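Local coordinates for UPF0062 protein MJ1593 (Methanocaldococcus jannaschii, PDB 2YX5) that is a small PurS-like alpha/beta protein of the UPF0062 family, found as a four-chain assembly in which the sheet continues into a second subunit, at residues M1-V6 with M42-E48; N16-I22 with E36-Y40; V55-E60 with E76-E80. All coordinates share one frame; numbering follows the deposited sequence.

From the N terminus the chain runs through strand 2-10, helix 17-28, strand 34-47, helix 52-67 and strand 73-81, with strand 2-10 in the middle of the sheet. Interaction 1 brings residues 42-48 back antiparallel to residues 1-6 and so closes a loop of 35 residues. Within that loop lies interaction 2, where the start of helix 17-28 rests on the early part of the same long strand 34-47, about 25 Å from interaction 1, centre to centre. Interaction 3 follows in series, closing a 15-residue loop as helix 52-67 folds back over strand 73-81; the segments of interaction 3 touch those of interaction 1 through backbone bonds and the sulfur of Met47.

Interaction 1 of 3, residues M1-V6 with M42-E48; sequences MYKATV and MIDIIME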
loop_
_atom_site.group_PDB
_atom_site.type_symbol
_atom_site.label_atom_id
_atom_site.label_comp_id
_atom_site.label_asym_id
_atom_site.label_seq_id
_atom_site.Cartn_x
_atom_site.Cartn_y
_atom_site.Cartn_z
ATOM N N MET A 1 -25.448 0.209 -15.365
ATOM C CA MET A 1 -24.423 0.333 -14.295
ATOM C C MET A 1 -23.896 -1.038 -13.898
ATOM O O MET A 1 -24.654 -1.984 -13.629
ATOM C CB MET A 1 -25.005 1.044 -13.073
ATOM C CG MET A 1 -23.979 1.843 -12.305
ATOM S SD MET A 1 -23.112 2.973 -13.418
ATOM C CE MET A 1 -24.148 4.463 -13.321
ATOM N N TYR A 2 -22.575 -1.136 -13.881
ATOM C CA TYR A 2 -21.915 -2.379 -13.536
ATOM C C TYR A 2 -20.791 -2.122 -12.545
ATOM O O TYR A 2 -20.194 -1.028 -12.509
ATOM C CB TYR A 2 -21.320 -3.042 -14.784
ATOM C CG TYR A 2 -22.235 -3.115 -15.994
ATOM C CD1 TYR A 2 -22.809 -4.327 -16.396
ATOM C CD2 TYR A 2 -22.491 -1.976 -16.761
ATOM C CE1 TYR A 2 -23.608 -4.398 -17.535
ATOM C CE2 TYR A 2 -23.285 -2.035 -17.896
ATOM C CZ TYR A 2 -23.839 -3.243 -18.279
ATOM O OH TYR A 2 -24.617 -3.273 -19.411
ATOM N N LYS A 3 -20.523 -3.153 -11.749
ATOM C CA LYS A 3 -19.468 -3.133 -10.763
ATOM C C LYS A 3 -18.397 -4.125 -11.205
ATOM O O LYS A 3 -18.625 -5.333 -11.225
ATOM C CB LYS A 3 -20.014 -3.525 -9.385
ATOM C CG LYS A 3 -18.926 -3.759 -8.329
ATOM C CD LYS A 3 -19.492 -4.139 -6.968
ATOM C CE LYS A 3 -18.393 -4.634 -6.057
ATOM N NZ LYS A 3 -18.832 -4.717 -4.647
ATOM N N ALA A 4 -17.231 -3.622 -11.582
ATOM C CA ALA A 4 -16.162 -4.509 -11.984
ATOM C C ALA A 4 -15.247 -4.668 -10.784
ATOM O O ALA A 4 -14.897 -3.697 -10.111
ATOM C CB ALA A 4 -15.393 -3.932 -13.160
ATOM N N THR A 5 -14.875 -5.899 -10.493
ATOM C CA THR A 5 -13.989 -6.132 -9.381
ATOM C C THR A 5 -12.624 -6.571 -9.912
ATOM O O THR A 5 -12.523 -7.576 -10.620
ATOM C CB THR A 5 -14.587 -7.197 -8.446
ATOM O OG1 THR A 5 -15.841 -6.718 -7.949
ATOM C CG2 THR A 5 -13.650 -7.478 -7.268
ATOM N N VAL A 6 -11.579 -5.803 -9.598
ATOM C CA VAL A 6 -10.241 -6.167 -10.047
ATOM C C VAL A 6 -9.376 -6.609 -8.858
ATOM O O VAL A 6 -9.181 -5.848 -7.916
ATOM C CB VAL A 6 -9.542 -4.991 -10.756
ATOM C CG1 VAL A 6 -8.211 -5.441 -11.365
ATOM C CG2 VAL A 6 -10.437 -4.438 -11.822
ATOM N N MET A 42 -7.700 -4.957 -3.808
ATOM C CA MET A 42 -8.979 -5.107 -4.440
ATOM C C MET A 42 -9.390 -3.739 -4.962
ATOM O O MET A 42 -9.333 -2.757 -4.245
ATOM C CB MET A 42 -10.010 -5.651 -3.457
ATOM C CG MET A 42 -11.368 -5.904 -4.117
ATOM S SD MET A 42 -12.503 -7.020 -3.214
ATOM C CE MET A 42 -13.594 -5.797 -2.367
ATOM N N ILE A 43 -9.768 -3.684 -6.233
ATOM C CA ILE A 43 -10.204 -2.441 -6.861
ATOM C C ILE A 43 -11.616 -2.587 -7.466
ATOM O O ILE A 43 -11.809 -3.327 -8.452
ATOM C CB ILE A 43 -9.234 -2.016 -7.985
ATOM C CG1 ILE A 43 -7.836 -1.781 -7.410
ATOM C CG2 ILE A 43 -9.744 -0.766 -8.666
ATOM C CD1 ILE A 43 -6.735 -1.622 -8.462
ATOM N N ASP A 44 -12.582 -1.886 -6.865
ATOM C CA ASP A 44 -13.956 -1.893 -7.336
ATOM C C ASP A 44 -14.233 -0.748 -8.288
ATOM O O ASP A 44 -14.211 0.419 -7.905
ATOM C CB ASP A 44 -14.926 -1.818 -6.177
ATOM C CG ASP A 44 -15.134 -3.166 -5.520
ATOM O OD1 ASP A 44 -14.452 -4.133 -5.934
ATOM O OD2 ASP A 44 -15.972 -3.258 -4.595
ATOM N N ILE A 45 -14.492 -1.066 -9.544
ATOM C CA ILE A 45 -14.757 -0.007 -10.489
ATOM C C ILE A 45 -16.233 0.031 -10.852
ATOM O O ILE A 45 -16.770 -0.935 -11.394
ATOM C CB ILE A 45 -13.926 -0.201 -11.739
ATOM C CG1 ILE A 45 -12.435 -0.275 -11.351
ATOM C CG2 ILE A 45 -14.232 0.931 -12.729
ATOM C CD1 ILE A 45 -11.499 -0.723 -12.468
ATOM N N ILE A 46 -16.893 1.135 -10.515
ATOM C CA ILE A 46 -18.300 1.320 -10.851
ATOM C C ILE A 46 -18.364 2.113 -12.160
ATOM O O ILE A 46 -17.917 3.273 -12.245
ATOM C CB ILE A 46 -19.048 2.033 -9.728
ATOM C CG1 ILE A 46 -19.032 1.128 -8.489
ATOM C CG2 ILE A 46 -20.476 2.366 -10.169
ATOM C CD1 ILE A 46 -19.593 1.767 -7.259
ATOM N N MET A 47 -18.937 1.469 -13.180
ATOM C CA MET A 47 -18.970 2.066 -14.515
ATOM C C MET A 47 -20.213 1.784 -15.375
ATOM O O MET A 47 -21.008 0.868 -15.097
ATOM C CB MET A 47 -17.727 1.565 -15.257
ATOM C CG MET A 47 -17.582 0.029 -15.089
ATOM S SD MET A 47 -16.118 -0.762 -15.830
ATOM C CE MET A 47 -15.980 0.178 -17.400
ATOM N N GLU A 48 -20.338 2.571 -16.447
ATOM C CA GLU A 48 -21.428 2.443 -17.411
ATOM C C GLU A 48 -20.934 1.713 -18.659
ATOM O O GLU A 48 -21.411 0.613 -18.984
ATOM C CB GLU A 48 -21.966 3.828 -17.780
ATOM C CG GLU A 48 -22.539 4.576 -16.569
ATOM C CD GLU A 48 -23.311 5.837 -16.929
ATOM O OE1 GLU A 48 -22.753 6.720 -17.639
ATOM O OE2 GLU A 48 -24.485 5.944 -16.489
#
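Ala4 and Ile45 sit at the heart of an antiparallel strand pair, gripping each other by two backbone hydrogen bonds, Ala4 N to Ile45 O and Ile45 N to Ala4 O, both 2.7 Å. Tyr2 with Met47 and Val6 with Ile43 form the same kind of hydrogen-bonded pair. Their side chains share the packed face with Ala4: the CG2 branch of Val6 meets CD1 of Ile45 at 3.9 Å, and CB of Ala4 lies 4.2 Å from SD of Met47. The Tyr2 ring turns an edge to the carbonyl oxygen of Met47.

The other face is looser and more polar. Lys3, its chain fully extended from a CG anti to the backbone N (chi1 170°), slants across to Asp44, and NZ makes a salt bridge with OD2 at 3.2 Å. Thr5 lies alongside the same carboxylate, pointing the same way. At the exposed end, Met1 bends twice, bringing SD to 3.4 Å from Met47 O and CE against Glu48.

Helix 52-67 covers the packed face through Val55, Val59 and Met62; strand 73-81 flanks strand 2-10, while a strand of the second subunit continues the sheet beyond residues 42-47.

Interaction 2 of 3, residues N16-I22 with E36-Y40; sequences NPEGRTI and EVQTY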
loop_
_atom_site.group_PDB
_atom_site.type_symbol
_atom_site.label_atom_id
_atom_site.label_comp_id
_atom_site.label_asym_id
_atom_site.label_seq_id
_atom_site.Cartn_x
_atom_site.Cartn_y
_atom_site.Cartn_z
ATOM N N ASN A 16 6.070 -12.529 -1.282
ATOM C CA ASN A 16 5.456 -11.280 -0.881
ATOM C C ASN A 16 5.772 -10.930 0.571
ATOM O O ASN A 16 5.244 -11.530 1.521
ATOM C CB ASN A 16 3.938 -11.360 -1.112
ATOM C CG ASN A 16 3.191 -10.116 -0.639
ATOM O OD1 ASN A 16 3.735 -9.007 -0.599
ATOM N ND2 ASN A 16 1.922 -10.300 -0.300
ATOM N N PRO A 17 6.646 -9.939 0.752
ATOM C CA PRO A 17 7.067 -9.461 2.069
ATOM C C PRO A 17 5.880 -9.119 2.978
ATOM O O PRO A 17 5.938 -9.340 4.189
ATOM C CB PRO A 17 7.909 -8.227 1.734
ATOM C CG PRO A 17 8.500 -8.586 0.393
ATOM C CD PRO A 17 7.324 -9.203 -0.331
ATOM N N GLU A 18 4.805 -8.580 2.401
ATOM C CA GLU A 18 3.656 -8.223 3.228
ATOM C C GLU A 18 3.020 -9.486 3.838
ATOM O O GLU A 18 2.770 -9.540 5.033
ATOM C CB GLU A 18 2.596 -7.451 2.436
ATOM C CG GLU A 18 1.586 -6.746 3.360
ATOM C CD GLU A 18 0.391 -6.178 2.608
ATOM O OE1 GLU A 18 0.455 -6.159 1.352
ATOM O OE2 GLU A 18 -0.602 -5.750 3.259
ATOM N N GLY A 19 2.804 -10.501 3.009
ATOM C CA GLY A 19 2.201 -11.716 3.512
ATOM C C GLY A 19 3.050 -12.352 4.598
ATOM O O GLY A 19 2.555 -12.708 5.694
ATOM N N ARG A 20 4.337 -12.485 4.295
ATOM C CA ARG A 20 5.272 -13.077 5.229
ATOM C C ARG A 20 5.303 -12.320 6.548
ATOM O O ARG A 20 5.326 -12.919 7.619
ATOM C CB ARG A 20 6.655 -13.123 4.592
ATOM C CG ARG A 20 6.678 -14.048 3.381
ATOM C CD ARG A 20 7.763 -13.658 2.406
ATOM N NE ARG A 20 9.059 -13.571 3.064
ATOM C CZ ARG A 20 9.783 -14.618 3.454
ATOM N NH1 ARG A 20 9.337 -15.857 3.252
ATOM N NH2 ARG A 20 10.964 -14.422 4.037
ATOM N N THR A 21 5.260 -11.001 6.464
ATOM C CA THR A 21 5.301 -10.171 7.652
ATOM C C THR A 21 4.073 -10.360 8.508
ATOM O O THR A 21 4.156 -10.474 9.731
ATOM C CB THR A 21 5.411 -8.695 7.268
ATOM O OG1 THR A 21 6.602 -8.519 6.509
ATOM C CG2 THR A 21 5.450 -7.799 8.508
ATOM N N ILE A 22 2.926 -10.370 7.867
ATOM C CA ILE A 22 1.703 -10.538 8.601
ATOM C C ILE A 22 1.704 -11.879 9.322
ATOM O O ILE A 22 1.326 -11.956 10.490
ATOM C CB ILE A 22 0.499 -10.417 7.664
ATOM C CG1 ILE A 22 0.399 -8.963 7.192
ATOM C CG2 ILE A 22 -0.761 -10.868 8.375
ATOM C CD1 ILE A 22 -0.654 -8.686 6.157
ATOM N N GLU A 36 -0.352 -19.534 7.045
ATOM C CA GLU A 36 0.083 -18.825 5.861
ATOM C C GLU A 36 -0.801 -17.618 5.573
ATOM O O GLU A 36 -2.009 -17.670 5.786
ATOM C CB GLU A 36 0.052 -19.787 4.688
ATOM C CG GLU A 36 0.421 -19.188 3.367
ATOM C CD GLU A 36 0.469 -20.245 2.296
ATOM O OE1 GLU A 36 1.155 -21.266 2.519
ATOM O OE2 GLU A 36 -0.172 -20.066 1.241
ATOM N N VAL A 37 -0.193 -16.526 5.112
ATOM C CA VAL A 37 -0.962 -15.327 4.781
ATOM C C VAL A 37 -0.609 -14.808 3.390
ATOM O O VAL A 37 0.524 -14.904 2.963
ATOM C CB VAL A 37 -0.728 -14.196 5.787
ATOM C CG1 VAL A 37 -1.430 -12.932 5.285
ATOM C CG2 VAL A 37 -1.224 -14.609 7.177
ATOM N N GLN A 38 -1.589 -14.269 2.687
ATOM C CA GLN A 38 -1.352 -13.737 1.358
ATOM C C GLN A 38 -2.160 -12.449 1.284
ATOM O O GLN A 38 -3.189 -12.349 1.941
ATOM C CB GLN A 38 -1.816 -14.730 0.279
ATOM C CG GLN A 38 -0.729 -15.100 -0.756
ATOM C CD GLN A 38 -0.174 -13.888 -1.559
ATOM O OE1 GLN A 38 0.412 -12.952 -0.987
ATOM N NE2 GLN A 38 -0.353 -13.920 -2.887
ATOM N N THR A 39 -1.690 -11.467 0.518
ATOM C CA THR A 39 -2.396 -10.199 0.394
ATOM C C THR A 39 -2.629 -9.783 -1.050
ATOM O O THR A 39 -1.877 -10.141 -1.945
ATOM C CB THR A 39 -1.669 -9.074 1.156
ATOM O OG1 THR A 39 -0.322 -8.975 0.703
ATOM C CG2 THR A 39 -1.664 -9.367 2.648
ATOM N N TYR A 40 -3.692 -9.012 -1.255
ATOM C CA TYR A 40 -4.111 -8.577 -2.582
ATOM C C TYR A 40 -4.681 -7.188 -2.507
ATOM O O TYR A 40 -5.120 -6.727 -1.458
ATOM C CB TYR A 40 -5.245 -9.465 -3.099
ATOM C CG TYR A 40 -4.991 -10.931 -3.001
ATOM C CD1 TYR A 40 -4.254 -11.584 -3.985
ATOM C CD2 TYR A 40 -5.458 -11.672 -1.913
ATOM C CE1 TYR A 40 -3.978 -12.949 -3.901
ATOM C CE2 TYR A 40 -5.190 -13.046 -1.810
ATOM C CZ TYR A 40 -4.444 -13.682 -2.814
ATOM O OH TYR A 40 -4.141 -15.034 -2.753
#
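Asn16 and Thr39 join the capped start of helix 17-28 to strand 34-47 in a helix-on-strand contact, the second element of the fold resting on the third. The segment axes come within 6.5 Å at 140° between their N-to-C directions. Asn16 is the N-cap: its OD1 accepts from Glu18 N, which stands above the carbonyl plane instead of on a lone pair.

The polar bonds gather around the other half of that amide. With CG anti to the backbone N (chi1 177°), Asn16 aims ND2 at the strand, where it gives one hydrogen bond to Thr39 OG1 at 2.8 Å and another to Gln38 OE1 at 3.1 Å. Both acceptors lie in or close to the Asn16 amide plane, so capping on one side and these two bonds on the other fix how the group is turned. The Gln38 amide stands steeply against it, with 77° between the planes. Thr39 OG1 also makes a weak bond to Glu18 OE1, which in turn has a long, weak ion pair with Lys41 of the second subunit.

Apolar contacts follow one turn further along the helix. Ile22 crosses Val37 at about a right angle, Ile22 CG2 to Val37 CG1 3.8 Å, and reaches tip to tip with Thr39, Ile22 CD1 to Thr39 CG2 3.7 Å. Between the two groups the backbone itself comes close: Gly19 is buried with its CA 4.6 Å from that of Gln38, and Gly19 O touches Val37 CB.

Residues 36-40 also pair with a strand of the second subunit, and Thr21 of the fourth subunit packs on Ile22. Back at the polar cluster, Gln38 OE1 takes a second donor besides Asn16 ND2: the backbone N of Thr39, 3.0 Å away.

Interaction 3 of 3, residues V55-E60 with E76-E80; sequences VKEEVE and EIKVE
This contact is the second half of a beta-alpha-beta crossover, from strand 34-47 through helix 52-67 to strand 73-81: the helix packs back against the strand it leads into, the segment axes 8.6 Å apart and their directions 143° from one another. Val79 and Ile77, two places apart on the strand, supply the strand side.

Val79 sends its two methyls to different neighbours. CG1 lies 3.7 Å from CB of Val55, while CG2 fits against the backbone at the following residue, 3.7 Å from Lys56 N. One turn on, Ile77 lies against Val59, the two side chains running antiparallel, though the spacing of their CG2 methyls is doubtful. The Ile77 chain runs on until CD1 rests 3.8 Å from CA of Glu60. CG1 of Ile77 is anti to the carbonyl carbon (chi1 -52°), the branch that carries CD1 out to the helix backbone.

The polar part is slight. Lys56 extends outward across the helix axis and bends only at its last torsion (chi4 91°), which brings NZ to 3.2 Å from Ile77 O in a weak hydrogen bond.

Beyond these residues, Val55 and Val59 also reach Tyr2 and Ala4 of strand 2-10 and Met47 of strand 34-47, so the helix spans all three strands of the chain's sheet. Strand 73-81 is bonded along its backbone to strand 2-10, with Lys78 paired to Thr5 and Glu80 to Lys3.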
loop_
_atom_site.group_PDB
_atom_site.type_symbol
_atom_site.label_atom_id
_atom_site.label_comp_id
_atom_site.label_asym_id
_atom_site.label_seq_id
_atom_site.Cartn_x
_atom_site.Cartn_y
_atom_site.Cartn_z
ATOM N N VAL A 55 -17.763 -4.972 -20.667
ATOM C CA VAL A 55 -17.208 -4.211 -19.550
ATOM C C VAL A 55 -15.861 -4.835 -19.196
ATOM O O VAL A 55 -14.847 -4.133 -19.069
ATOM C CB VAL A 55 -18.127 -4.270 -18.308
ATOM C CG1 VAL A 55 -17.580 -3.374 -17.217
ATOM C CG2 VAL A 55 -19.530 -3.838 -18.671
ATOM N N LYS A 56 -15.875 -6.161 -19.050
ATOM C CA LYS A 56 -14.687 -6.940 -18.733
ATOM C C LYS A 56 -13.589 -6.606 -19.746
ATOM O O LYS A 56 -12.411 -6.501 -19.398
ATOM C CB LYS A 56 -15.012 -8.443 -18.760
ATOM C CG LYS A 56 -13.840 -9.382 -18.406
ATOM C CD LYS A 56 -14.290 -10.854 -18.451
ATOM C CE LYS A 56 -13.138 -11.856 -18.281
ATOM N NZ LYS A 56 -12.874 -12.254 -16.871
ATOM N N GLU A 57 -13.978 -6.421 -21.000
ATOM C CA GLU A 57 -12.999 -6.084 -22.018
ATOM C C GLU A 57 -12.412 -4.721 -21.708
ATOM O O GLU A 57 -11.216 -4.506 -21.805
ATOM C CB GLU A 57 -13.650 -6.053 -23.406
ATOM C CG GLU A 57 -13.991 -7.421 -23.961
ATOM C CD GLU A 57 -14.529 -7.356 -25.376
ATOM O OE1 GLU A 57 -15.629 -6.799 -25.584
ATOM O OE2 GLU A 57 -13.844 -7.861 -26.286
ATOM N N GLU A 58 -13.267 -3.797 -21.320
ATOM C CA GLU A 58 -12.796 -2.463 -21.046
ATOM C C GLU A 58 -11.837 -2.379 -19.848
ATOM O O GLU A 58 -10.781 -1.750 -19.940
ATOM C CB GLU A 58 -13.989 -1.531 -20.854
ATOM C CG GLU A 58 -13.681 -0.076 -21.193
ATOM C CD GLU A 58 -14.821 0.863 -20.852
ATOM O OE1 GLU A 58 -15.993 0.538 -21.167
ATOM O OE2 GLU A 58 -14.542 1.938 -20.274
ATOM N N VAL A 59 -12.198 -3.013 -18.737
ATOM C CA VAL A 59 -11.355 -2.969 -17.552
ATOM C C VAL A 59 -10.076 -3.722 -17.877
ATOM O O VAL A 59 -9.001 -3.410 -17.365
ATOM C CB VAL A 59 -12.085 -3.568 -16.298
ATOM C CG1 VAL A 59 -13.344 -2.768 -16.012
ATOM C CG2 VAL A 59 -12.460 -5.012 -16.525
ATOM N N GLU A 60 -10.206 -4.692 -18.774
ATOM C CA GLU A 60 -9.074 -5.491 -19.206
ATOM C C GLU A 60 -8.055 -4.519 -19.758
ATOM O O GLU A 60 -6.868 -4.619 -19.446
ATOM C CB GLU A 60 -9.510 -6.465 -20.288
ATOM C CG GLU A 60 -9.144 -7.900 -19.995
ATOM C CD GLU A 60 -10.139 -8.874 -20.594
ATOM O OE1 GLU A 60 -10.451 -8.747 -21.804
ATOM O OE2 GLU A 60 -10.610 -9.766 -19.852
ATOM N N GLU A 76 -7.182 -10.443 -11.935
ATOM C CA GLU A 76 -8.391 -11.087 -12.409
ATOM C C GLU A 76 -9.562 -10.127 -12.291
ATOM O O GLU A 76 -9.601 -9.305 -11.380
ATOM C CB GLU A 76 -8.658 -12.392 -11.665
ATOM C CG GLU A 76 -8.538 -12.349 -10.165
ATOM C CD GLU A 76 -8.865 -13.706 -9.532
ATOM O OE1 GLU A 76 -10.029 -14.160 -9.679
ATOM O OE2 GLU A 76 -7.961 -14.310 -8.898
ATOM N N ILE A 77 -10.510 -10.241 -13.226
ATOM C CA ILE A 77 -11.672 -9.357 -13.296
ATOM C C ILE A 77 -13.059 -10.005 -13.251
ATOM O O ILE A 77 -13.383 -10.883 -14.051
ATOM C CB ILE A 77 -11.597 -8.500 -14.589
ATOM C CG1 ILE A 77 -10.230 -7.804 -14.666
ATOM C CG2 ILE A 77 -12.738 -7.492 -14.624
ATOM C CD1 ILE A 77 -9.810 -7.442 -16.076
ATOM N N LYS A 78 -13.880 -9.543 -12.322
ATOM C CA LYS A 78 -15.248 -10.021 -12.171
ATOM C C LYS A 78 -16.155 -8.822 -12.455
ATOM O O LYS A 78 -15.928 -7.732 -11.936
ATOM C CB LYS A 78 -15.479 -10.524 -10.745
ATOM C CG LYS A 78 -14.531 -11.650 -10.345
ATOM C CD LYS A 78 -14.296 -11.722 -8.830
ATOM C CE LYS A 78 -13.179 -12.718 -8.496
ATOM N NZ LYS A 78 -12.832 -12.733 -7.049
ATOM N N VAL A 79 -17.165 -9.019 -13.293
ATOM C CA VAL A 79 -18.089 -7.938 -13.632
ATOM C C VAL A 79 -19.515 -8.345 -13.271
ATOM O O VAL A 79 -20.008 -9.378 -13.720
ATOM C CB VAL A 79 -18.017 -7.588 -15.154
ATOM C CG1 VAL A 79 -19.030 -6.518 -15.504
ATOM C CG2 VAL A 79 -16.629 -7.122 -15.511
ATOM N N GLU A 80 -20.162 -7.543 -12.437
ATOM C CA GLU A 80 -21.530 -7.811 -12.044
ATOM C C GLU A 80 -22.385 -6.629 -12.428
ATOM O O GLU A 80 -21.986 -5.484 -12.212
ATOM C CB GLU A 80 -21.633 -8.006 -10.541
ATOM C CG GLU A 80 -20.980 -9.257 -10.013
ATOM C CD GLU A 80 -21.166 -9.382 -8.516
ATOM O OE1 GLU A 80 -20.780 -8.430 -7.799
ATOM O OE2 GLU A 80 -21.703 -10.422 -8.061
#